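Local structure of CHAD domain (Ricinus communis, 6QV5) at residues 47-52 with 139-144; 56-61 with 97-102; 89-94 with 147-152. The protein is a zinc-containing, all-helical CHAD domain that probably binds inorganic polyphosphate. One frame throughout, in Å; residues are numbered along the deposited sequence.

Contact 1: 47-52 with 139-144; sequences AVIEGH and AAAQAL. With ZN (zinc ion), chain B.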
loop_
_atom_site.group_PDB
_atom_site.type_symbol
_atom_site.label_atom_id
_atom_site.label_comp_id
_atom_site.label_asym_id
_atom_site.label_seq_id
_atom_site.Cartn_x
_atom_site.Cartn_y
_atom_site.Cartn_z
ATOM N N ALA A 47 7.982 -9.375 -14.852
ATOM C CA ALA A 47 7.628 -10.465 -13.943
ATOM C C ALA A 47 6.127 -10.554 -13.649
ATOM O O ALA A 47 5.622 -11.659 -13.443
ATOM C CB ALA A 47 8.418 -10.345 -12.656
ATOM N N VAL A 48 5.414 -9.409 -13.641
ATOM C CA VAL A 48 3.963 -9.374 -13.409
ATOM C C VAL A 48 3.231 -9.845 -14.681
ATOM O O VAL A 48 2.237 -10.567 -14.582
ATOM C CB VAL A 48 3.464 -7.996 -12.880
ATOM C CG1 VAL A 48 1.942 -7.966 -12.726
ATOM C CG2 VAL A 48 4.124 -7.651 -11.549
ATOM N N ILE A 49 3.754 -9.471 -15.866
ATOM C CA ILE A 49 3.189 -9.847 -17.165
ATOM C C ILE A 49 3.403 -11.341 -17.469
ATOM O O ILE A 49 2.435 -12.055 -17.729
ATOM C CB ILE A 49 3.701 -8.912 -18.315
ATOM C CG1 ILE A 49 3.179 -7.465 -18.147
ATOM C CG2 ILE A 49 3.348 -9.463 -19.711
ATOM C CD1 ILE A 49 4.010 -6.373 -18.884
ATOM N N GLU A 50 4.666 -11.801 -17.424
ATOM C CA GLU A 50 5.077 -13.163 -17.779
ATOM C C GLU A 50 4.886 -14.239 -16.698
ATOM O O GLU A 50 4.616 -15.389 -17.049
ATOM C CB GLU A 50 6.538 -13.165 -18.258
ATOM C CG GLU A 50 6.740 -12.447 -19.587
ATOM C CD GLU A 50 8.168 -12.207 -20.044
ATOM O OE1 GLU A 50 9.110 -12.736 -19.410
ATOM O OE2 GLU A 50 8.343 -11.479 -21.048
ATOM N N GLY A 51 5.053 -13.883 -15.426
ATOM C CA GLY A 51 4.953 -14.843 -14.327
ATOM C C GLY A 51 3.714 -14.774 -13.456
ATOM O O GLY A 51 2.777 -14.022 -13.741
ATOM N N HIS A 52 3.712 -15.588 -12.381
ATOM C CA HIS A 52 2.638 -15.690 -11.386
ATOM C C HIS A 52 3.168 -15.562 -9.946
ATOM O O HIS A 52 2.449 -15.876 -8.992
ATOM C CB HIS A 52 1.839 -16.993 -11.570
ATOM C CG HIS A 52 0.827 -16.922 -12.665
ATOM N ND1 HIS A 52 -0.449 -16.441 -12.438
ATOM C CD2 HIS A 52 0.939 -17.269 -13.967
ATOM C CE1 HIS A 52 -1.071 -16.512 -13.603
ATOM N NE2 HIS A 52 -0.276 -17.004 -14.553
ATOM N N ALA A 139 -5.378 -10.673 -16.140
ATOM C CA ALA A 139 -6.106 -9.422 -16.357
ATOM C C ALA A 139 -5.205 -8.219 -16.057
ATOM O O ALA A 139 -5.258 -7.225 -16.784
ATOM C CB ALA A 139 -7.351 -9.381 -15.486
ATOM N N ALA A 140 -4.364 -8.326 -15.004
ATOM C CA ALA A 140 -3.406 -7.296 -14.603
ATOM C C ALA A 140 -2.281 -7.199 -15.636
ATOM O O ALA A 140 -1.834 -6.094 -15.943
ATOM C CB ALA A 140 -2.836 -7.608 -13.227
ATOM N N ALA A 141 -1.858 -8.355 -16.198
ATOM C CA ALA A 141 -0.825 -8.453 -17.235
ATOM C C ALA A 141 -1.261 -7.738 -18.518
ATOM O O ALA A 141 -0.441 -7.065 -19.145
ATOM C CB ALA A 141 -0.518 -9.913 -17.531
ATOM N N GLN A 142 -2.555 -7.867 -18.887
ATOM C CA GLN A 142 -3.150 -7.231 -20.067
ATOM C C GLN A 142 -3.214 -5.716 -19.903
ATOM O O GLN A 142 -3.000 -4.991 -20.875
ATOM C CB GLN A 142 -4.552 -7.801 -20.357
ATOM C CG GLN A 142 -4.550 -9.201 -20.972
ATOM C CD GLN A 142 -4.031 -9.217 -22.391
ATOM O OE1 GLN A 142 -2.884 -9.593 -22.651
ATOM N NE2 GLN A 142 -4.864 -8.810 -23.340
ATOM N N ALA A 143 -3.485 -5.243 -18.670
ATOM C CA ALA A 143 -3.547 -3.823 -18.319
ATOM C C ALA A 143 -2.170 -3.164 -18.461
ATOM O O ALA A 143 -2.091 -1.988 -18.813
ATOM C CB ALA A 143 -4.062 -3.658 -16.897
ATOM N N LEU A 144 -1.091 -3.926 -18.206
ATOM C CA LEU A 144 0.281 -3.434 -18.316
ATOM C C LEU A 144 0.764 -3.403 -19.762
ATOM O O LEU A 144 1.574 -2.545 -20.110
ATOM C CB LEU A 144 1.241 -4.257 -17.443
ATOM C CG LEU A 144 0.996 -4.255 -15.931
ATOM C CD1 LEU A 144 1.950 -5.187 -15.236
ATOM C CD2 LEU A 144 1.101 -2.856 -15.346
HETATM ZN ZN ZN B . -0.802 -17.800 -16.566
#
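Ala-141 sets its methyl against the backbone of Ile-49, and here the two backbones come closest. The CA atoms of Ile-49 and Ala-141 are 4.2 Å apart. The short side chain of Ala-141 permits this spacing. Ala-141 CB lies 3.7 Å from Ile-49 O and meets Ile-49 CA just as closely. No hydrogen bond crosses the contact. Leu-144 carries the rest of the tight part, nearly one turn further along helix 122-145. Its CB meets Ile-49 CD1 at 3.8 Å, and CG1 of the same isoleucine touches it too. Ile-49 CG1 stands anti to its own carbonyl carbon (chi1 -67°), on the side where it meets Leu-144. Leu-144 CD1 reaches on to Val-48 CG1 at 3.7 Å, the two side chains crossing at about a right angle. Val-48 and Leu-144 are buried, and Leu-57, Met-60 and Leu-91 of the neighbouring helices pack against one or other of them.

The solvent side is loose. Glu-50 is exposed and its CB points away from helix 122-145. Gln-142 is exposed as well.

The end of helix 45-50 is firmly held. Gly-51 is the first residue to leave helical geometry, and its N still bonds Ala-47 O at 3.0 Å. Arg-137 places NH2 on Ala-47 O and NE on Val-48 O. Its positive charge probably offsets the partial negative charge of the carbonyls at the helix C-terminus. His-52 follows in the loop. Its ring meets that of His-138, just before 139-144, at a steep angle. His-52 NE2 binds the zinc ion at 2.2 Å, and His-138 NE2 binds the same ion. The close helix pair thus stands beside a zinc site with two histidine ligands from parts of the CHAD domain far apart in sequence.

Contact 2: 56-61 with 97-102; sequences TLHQMR and AARDWD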
loop_
_atom_site.group_PDB
_atom_site.type_symbol
_atom_site.label_atom_id
_atom_site.label_comp_id
_atom_site.label_asym_id
_atom_site.label_seq_id
_atom_site.Cartn_x
_atom_site.Cartn_y
_atom_site.Cartn_z
ATOM N N THR A 56 6.510 -10.349 -6.728
ATOM C CA THR A 56 6.738 -9.415 -7.842
ATOM C C THR A 56 5.525 -8.493 -8.007
ATOM O O THR A 56 5.694 -7.289 -8.203
ATOM C CB THR A 56 7.075 -10.170 -9.137
ATOM O OG1 THR A 56 5.962 -10.981 -9.515
ATOM C CG2 THR A 56 8.331 -11.028 -9.014
ATOM N N LEU A 57 4.306 -9.068 -7.889
ATOM C CA LEU A 57 3.031 -8.352 -7.953
ATOM C C LEU A 57 2.866 -7.474 -6.700
ATOM O O LEU A 57 2.410 -6.333 -6.813
ATOM C CB LEU A 57 1.867 -9.356 -8.100
ATOM C CG LEU A 57 0.426 -8.831 -7.989
ATOM C CD1 LEU A 57 0.040 -7.972 -9.185
ATOM C CD2 LEU A 57 -0.549 -9.978 -7.843
ATOM N N HIS A 58 3.254 -8.008 -5.516
ATOM C CA HIS A 58 3.204 -7.301 -4.233
ATOM C C HIS A 58 4.082 -6.048 -4.291
ATOM O O HIS A 58 3.607 -4.965 -3.945
ATOM C CB HIS A 58 3.628 -8.230 -3.075
ATOM C CG HIS A 58 3.656 -7.586 -1.718
ATOM N ND1 HIS A 58 4.600 -7.947 -0.773
ATOM C CD2 HIS A 58 2.856 -6.626 -1.190
ATOM C CE1 HIS A 58 4.345 -7.204 0.292
ATOM N NE2 HIS A 58 3.309 -6.391 0.086
ATOM N N GLN A 59 5.331 -6.189 -4.777
ATOM C CA GLN A 59 6.273 -5.081 -4.923
ATOM C C GLN A 59 5.787 -4.011 -5.900
ATOM O O GLN A 59 5.986 -2.825 -5.635
ATOM C CB GLN A 59 7.680 -5.582 -5.292
ATOM C CG GLN A 59 8.440 -6.239 -4.131
ATOM C CD GLN A 59 8.519 -5.380 -2.886
ATOM O OE1 GLN A 59 8.935 -4.218 -2.920
ATOM N NE2 GLN A 59 8.117 -5.937 -1.756
ATOM N N MET A 60 5.123 -4.421 -7.002
ATOM C CA MET A 60 4.582 -3.485 -7.992
ATOM C C MET A 60 3.391 -2.709 -7.424
ATOM O O MET A 60 3.286 -1.505 -7.662
ATOM C CB MET A 60 4.211 -4.190 -9.304
ATOM C CG MET A 60 4.183 -3.245 -10.484
ATOM S SD MET A 60 3.632 -4.001 -12.027
ATOM C CE MET A 60 3.962 -2.693 -13.136
ATOM N N ARG A 61 2.516 -3.394 -6.658
ATOM C CA ARG A 61 1.347 -2.802 -6.000
ATOM C C ARG A 61 1.785 -1.774 -4.953
ATOM O O ARG A 61 1.204 -0.688 -4.891
ATOM C CB ARG A 61 0.448 -3.897 -5.372
ATOM C CG ARG A 61 -0.820 -3.381 -4.668
ATOM C CD ARG A 61 -1.806 -2.751 -5.638
ATOM N NE ARG A 61 -2.828 -1.956 -4.955
ATOM C CZ ARG A 61 -2.833 -0.627 -4.902
ATOM N NH1 ARG A 61 -1.869 0.073 -5.488
ATOM N NH2 ARG A 61 -3.805 0.012 -4.267
ATOM N N ALA A 97 -6.701 -5.781 -7.360
ATOM C CA ALA A 97 -7.626 -6.910 -7.508
ATOM C C ALA A 97 -6.851 -8.229 -7.578
ATOM O O ALA A 97 -7.266 -9.207 -6.958
ATOM C CB ALA A 97 -8.480 -6.733 -8.757
ATOM N N ALA A 98 -5.710 -8.239 -8.305
ATOM C CA ALA A 98 -4.839 -9.407 -8.439
ATOM C C ALA A 98 -4.137 -9.716 -7.109
ATOM O O ALA A 98 -3.997 -10.888 -6.755
ATOM C CB ALA A 98 -3.821 -9.180 -9.545
ATOM N N ARG A 99 -3.738 -8.661 -6.361
ATOM C CA ARG A 99 -3.089 -8.766 -5.052
ATOM C C ARG A 99 -4.064 -9.306 -3.996
ATOM O O ARG A 99 -3.697 -10.220 -3.257
ATOM C CB ARG A 99 -2.474 -7.409 -4.629
ATOM C CG ARG A 99 -1.824 -7.367 -3.236
ATOM C CD ARG A 99 -0.578 -8.228 -3.113
ATOM N NE ARG A 99 -0.090 -8.280 -1.734
ATOM C CZ ARG A 99 0.666 -9.255 -1.237
ATOM N NH1 ARG A 99 1.021 -10.283 -1.999
ATOM N NH2 ARG A 99 1.063 -9.215 0.026
ATOM N N ASP A 100 -5.303 -8.759 -3.950
ATOM C CA ASP A 100 -6.378 -9.161 -3.030
ATOM C C ASP A 100 -6.656 -10.667 -3.088
ATOM O O ASP A 100 -6.779 -11.302 -2.038
ATOM C CB ASP A 100 -7.674 -8.376 -3.318
ATOM C CG ASP A 100 -7.703 -6.930 -2.843
ATOM O OD1 ASP A 100 -6.728 -6.496 -2.185
ATOM O OD2 ASP A 100 -8.701 -6.233 -3.127
ATOM N N TRP A 101 -6.728 -11.236 -4.308
ATOM C CA TRP A 101 -6.966 -12.664 -4.519
ATOM C C TRP A 101 -5.753 -13.526 -4.173
ATOM O O TRP A 101 -5.926 -14.682 -3.787
ATOM C CB TRP A 101 -7.482 -12.939 -5.937
ATOM C CG TRP A 101 -8.932 -12.599 -6.094
ATOM C CD1 TRP A 101 -9.456 -11.407 -6.495
ATOM C CD2 TRP A 101 -10.048 -13.433 -5.753
ATOM N NE1 TRP A 101 -10.830 -11.460 -6.473
ATOM C CE2 TRP A 101 -11.221 -12.691 -6.015
ATOM C CE3 TRP A 101 -10.172 -14.753 -5.283
ATOM C CZ2 TRP A 101 -12.502 -13.222 -5.820
ATOM C CZ3 TRP A 101 -11.441 -15.278 -5.093
ATOM C CH2 TRP A 101 -12.588 -14.516 -5.357
ATOM N N ASP A 102 -4.536 -12.964 -4.286
ATOM C CA ASP A 102 -3.296 -13.665 -3.945
ATOM C C ASP A 102 -3.106 -13.755 -2.426
ATOM O O ASP A 102 -2.587 -14.763 -1.944
ATOM C CB ASP A 102 -2.080 -12.995 -4.611
ATOM C CG ASP A 102 -1.306 -13.873 -5.585
ATOM O OD1 ASP A 102 -1.650 -15.074 -5.715
ATOM O OD2 ASP A 102 -0.355 -13.363 -6.214
#
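Two helices of the CHAD helical bundle meet here, with Leu-57 and His-58 of helix 54-73 facing Ala-98 and Arg-99 of helix 82-108. The axes of the two short segments approach to 9.9 Å. Their directions differ by 133°, so the pair is nearer antiparallel than parallel. His-58 is probably among the histidines that give the CHAD family its name. Together with Arg-61 and Arg-99 it forms a basic cluster, consistent with a role in binding polyphosphate.

The polar half of the contact is a stack. The guanidinium of Arg-99 lies flat on the imidazole of His-58, with the planes 17° apart and the centres 3.8 Å apart. NH2 sits over the centre of the ring. NH1 lies off the ring on the CB side, 3.5 Å from His-58 CB. The Arg-99 chain bends at chi2 (67°), which places CD near His-58 CA, and the guanidinium continues from there over the ring. His-58 ND1 makes a weak hydrogen bond to Glu-55 OE1, which may help to orient the ring. The nearby arginine charge would probably disfavour a protonated imidazole, while Glu-55 would act the other way. No hydrogen bond joins the two segments.

Arg-61 only brushes the other helix. Its CG is 4.4 Å from Arg-99 CG.

The other half is mainly apolar, and Leu-57 and Ala-98 are buried. Leu-57 points toward helix 82-108 and lays its branch end on the backbone there. Val-48 of helix 45-50 and Arg-137 of helix 122-145 also touch Leu-57. Leu-57 CD2 rests 3.7 Å from Ala-98 C and 3.8 Å from Ala-98 CB, and the same methyl meets Asp-102 OD2 at 3.8 Å.

Contact 3: 89-94 with 147-152; sequences SWLGTE and PRYTRL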
loop_
_atom_site.group_PDB
_atom_site.type_symbol
_atom_site.label_atom_id
_atom_site.label_comp_id
_atom_site.label_asym_id
_atom_site.label_seq_id
_atom_site.Cartn_x
_atom_site.Cartn_y
_atom_site.Cartn_z
ATOM N N SER A 89 -5.295 5.546 -10.463
ATOM C CA SER A 89 -6.399 4.880 -9.768
ATOM C C SER A 89 -6.797 3.594 -10.494
ATOM O O SER A 89 -7.102 2.600 -9.837
ATOM C CB SER A 89 -7.595 5.818 -9.636
ATOM O OG SER A 89 -7.270 6.940 -8.831
ATOM N N TRP A 90 -6.755 3.610 -11.845
ATOM C CA TRP A 90 -7.047 2.459 -12.703
ATOM C C TRP A 90 -5.970 1.382 -12.516
ATOM O O TRP A 90 -6.311 0.213 -12.345
ATOM C CB TRP A 90 -7.170 2.895 -14.179
ATOM C CG TRP A 90 -6.989 1.786 -15.175
ATOM C CD1 TRP A 90 -7.898 0.826 -15.510
ATOM C CD2 TRP A 90 -5.815 1.519 -15.954
ATOM N NE1 TRP A 90 -7.363 -0.024 -16.452
ATOM C CE2 TRP A 90 -6.085 0.377 -16.741
ATOM C CE3 TRP A 90 -4.553 2.130 -16.056
ATOM C CZ2 TRP A 90 -5.144 -0.158 -17.628
ATOM C CZ3 TRP A 90 -3.620 1.595 -16.929
ATOM C CH2 TRP A 90 -3.920 0.468 -17.707
ATOM N N LEU A 91 -4.679 1.785 -12.529
ATOM C CA LEU A 91 -3.524 0.902 -12.340
ATOM C C LEU A 91 -3.528 0.271 -10.937
ATOM O O LEU A 91 -3.211 -0.913 -10.799
ATOM C CB LEU A 91 -2.212 1.673 -12.607
ATOM C CG LEU A 91 -0.876 0.928 -12.437
ATOM C CD1 LEU A 91 -0.748 -0.233 -13.411
ATOM C CD2 LEU A 91 0.294 1.873 -12.606
ATOM N N GLY A 92 -3.908 1.063 -9.931
ATOM C CA GLY A 92 -4.012 0.630 -8.542
ATOM C C GLY A 92 -5.105 -0.399 -8.335
ATOM O O GLY A 92 -4.927 -1.343 -7.564
ATOM N N THR A 93 -6.238 -0.231 -9.048
ATOM C CA THR A 93 -7.397 -1.132 -9.015
ATOM C C THR A 93 -7.069 -2.456 -9.726
ATOM O O THR A 93 -7.437 -3.517 -9.220
ATOM C CB THR A 93 -8.639 -0.413 -9.587
ATOM O OG1 THR A 93 -8.872 0.779 -8.832
ATOM C CG2 THR A 93 -9.898 -1.278 -9.568
ATOM N N GLU A 94 -6.376 -2.392 -10.884
ATOM C CA GLU A 94 -5.995 -3.572 -11.669
ATOM C C GLU A 94 -5.012 -4.480 -10.928
ATOM O O GLU A 94 -5.239 -5.690 -10.866
ATOM C CB GLU A 94 -5.456 -3.185 -13.062
ATOM C CG GLU A 94 -6.498 -2.622 -14.020
ATOM C CD GLU A 94 -7.727 -3.474 -14.281
ATOM O OE1 GLU A 94 -7.570 -4.639 -14.715
ATOM O OE2 GLU A 94 -8.851 -2.969 -14.059
ATOM N N PRO A 147 -1.737 0.232 -24.192
ATOM C CA PRO A 147 -1.069 1.538 -24.343
ATOM C C PRO A 147 -1.366 2.539 -23.223
ATOM O O PRO A 147 -0.582 3.467 -23.038
ATOM C CB PRO A 147 -1.560 2.041 -25.709
ATOM C CG PRO A 147 -2.087 0.829 -26.410
ATOM C CD PRO A 147 -2.659 -0.019 -25.319
ATOM N N ARG A 148 -2.469 2.336 -22.464
ATOM C CA ARG A 148 -2.882 3.191 -21.347
ATOM C C ARG A 148 -1.815 3.235 -20.240
ATOM O O ARG A 148 -1.575 4.304 -19.674
ATOM C CB ARG A 148 -4.238 2.733 -20.777
ATOM C CG ARG A 148 -4.911 3.783 -19.897
ATOM C CD ARG A 148 -6.182 3.287 -19.241
ATOM N NE ARG A 148 -6.704 4.281 -18.301
ATOM C CZ ARG A 148 -7.851 4.166 -17.639
ATOM N NH1 ARG A 148 -8.621 3.098 -17.808
ATOM N NH2 ARG A 148 -8.239 5.122 -16.805
ATOM N N TYR A 149 -1.171 2.085 -19.950
ATOM C CA TYR A 149 -0.129 1.992 -18.929
ATOM C C TYR A 149 1.169 2.694 -19.340
ATOM O O TYR A 149 1.687 3.504 -18.567
ATOM C CB TYR A 149 0.139 0.528 -18.524
ATOM C CG TYR A 149 1.341 0.371 -17.616
ATOM C CD1 TYR A 149 1.294 0.784 -16.288
ATOM C CD2 TYR A 149 2.541 -0.143 -18.099
ATOM C CE1 TYR A 149 2.405 0.668 -15.455
ATOM C CE2 TYR A 149 3.658 -0.264 -17.275
ATOM C CZ TYR A 149 3.583 0.139 -15.952
ATOM O OH TYR A 149 4.680 0.031 -15.135
ATOM N N THR A 150 1.711 2.348 -20.527
ATOM C CA THR A 150 2.963 2.903 -21.052
ATOM C C THR A 150 2.882 4.418 -21.249
ATOM O O THR A 150 3.866 5.108 -20.977
ATOM C CB THR A 150 3.429 2.161 -22.305
ATOM O OG1 THR A 150 2.353 2.094 -23.239
ATOM C CG2 THR A 150 3.946 0.759 -21.992
ATOM N N ARG A 151 1.706 4.934 -21.673
ATOM C CA ARG A 151 1.482 6.373 -21.838
ATOM C C ARG A 151 1.506 7.071 -20.482
ATOM O O ARG A 151 2.113 8.130 -20.366
ATOM C CB ARG A 151 0.171 6.674 -22.583
ATOM C CG ARG A 151 0.282 6.501 -24.089
ATOM C CD ARG A 151 -0.944 6.996 -24.829
ATOM N NE ARG A 151 -0.894 8.440 -25.063
ATOM C CZ ARG A 151 -1.748 9.108 -25.832
ATOM N NH1 ARG A 151 -1.623 10.418 -25.990
ATOM N NH2 ARG A 151 -2.733 8.469 -26.454
ATOM N N LEU A 152 0.895 6.449 -19.452
ATOM C CA LEU A 152 0.848 6.960 -18.078
ATOM C C LEU A 152 2.250 7.125 -17.481
ATOM O O LEU A 152 2.546 8.193 -16.945
ATOM C CB LEU A 152 -0.043 6.057 -17.190
ATOM C CG LEU A 152 0.079 6.186 -15.660
ATOM C CD1 LEU A 152 -0.540 7.479 -15.155
ATOM C CD2 LEU A 152 -0.555 4.999 -14.966
#
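Arg-148 crosses one face of the Trp-90 indole obliquely. Its chain is extended from CG to NE. CG is anti to the backbone N (chi1 -164°), which places it near Trp-90 CZ3. CB begins near Trp-90 CH2, at the far rim of the six-membered ring. CD stands 3.6 Å from the centroid of that ring, almost on the ring normal, in a CH-pi contact. The guanidinium then reaches the five-membered ring and stacks on it, with planes 10° apart. Arg-148 CZ is 3.8 Å from the centroid of the five-membered ring, a cation-pi contact. NH1 comes closest, 3.3 Å from Trp-90 CD1. On the opposite face of the indole lies Glu-94 CG, offset toward the rim, so the ring is sandwiched.

Leu-91 and Tyr-149 form the buried side. Both Leu-91 methyls meet the CD1 and CE1 atoms of Tyr-149. Leu-91 CD1 is 3.7 Å from Tyr-149 CD1. Leu-91 CD2 is 3.7 Å from Tyr-149 CE1 and lies in the plane of the ring, at its edge. Leu-91 CD2 also touches Leu-152 CD2 at 4.0 Å. The hydroxyl of Tyr-149 bonds Glu-45 OE2.

The axes of the two short segments are 11.2 Å apart at 125°, a spacing bridged by these large side chains. No hydrogen bond links the segments. Arg-148 NE instead forms a salt bridge with Asp-87 OD1, nearly one turn before Trp-90 on helix 82-108. Asp-87 thus helps to fix the guanidinium over the indole, and its negative charge would probably balance the cation at this exposed position.

The three contacts are linked through helices 54-73, 82-108 and 122-145. Contacts 1 and 2 have centres about 10 Å apart and meet where Leu-144 CD2 touches Met-60 CE at 3.6 Å. Contacts 1 and 3 have centres about 12 Å apart. Helices 122-145 and 147-163 are consecutive, and Ala-143 O lies 3.3 Å from Trp-90 CH2. Contacts 2 and 3 share helix 82-108, and Met-60 CE approaches Tyr-149 OH to 3.5 Å. Contact 1 holds His-52 of the zinc site. In contact 2 the nearest atom of the Asp-102 side chain is about 11 Å from the zinc ion, while Arg-99 and His-58 may serve polyphosphate binding. Contact 3 lies away from the zinc.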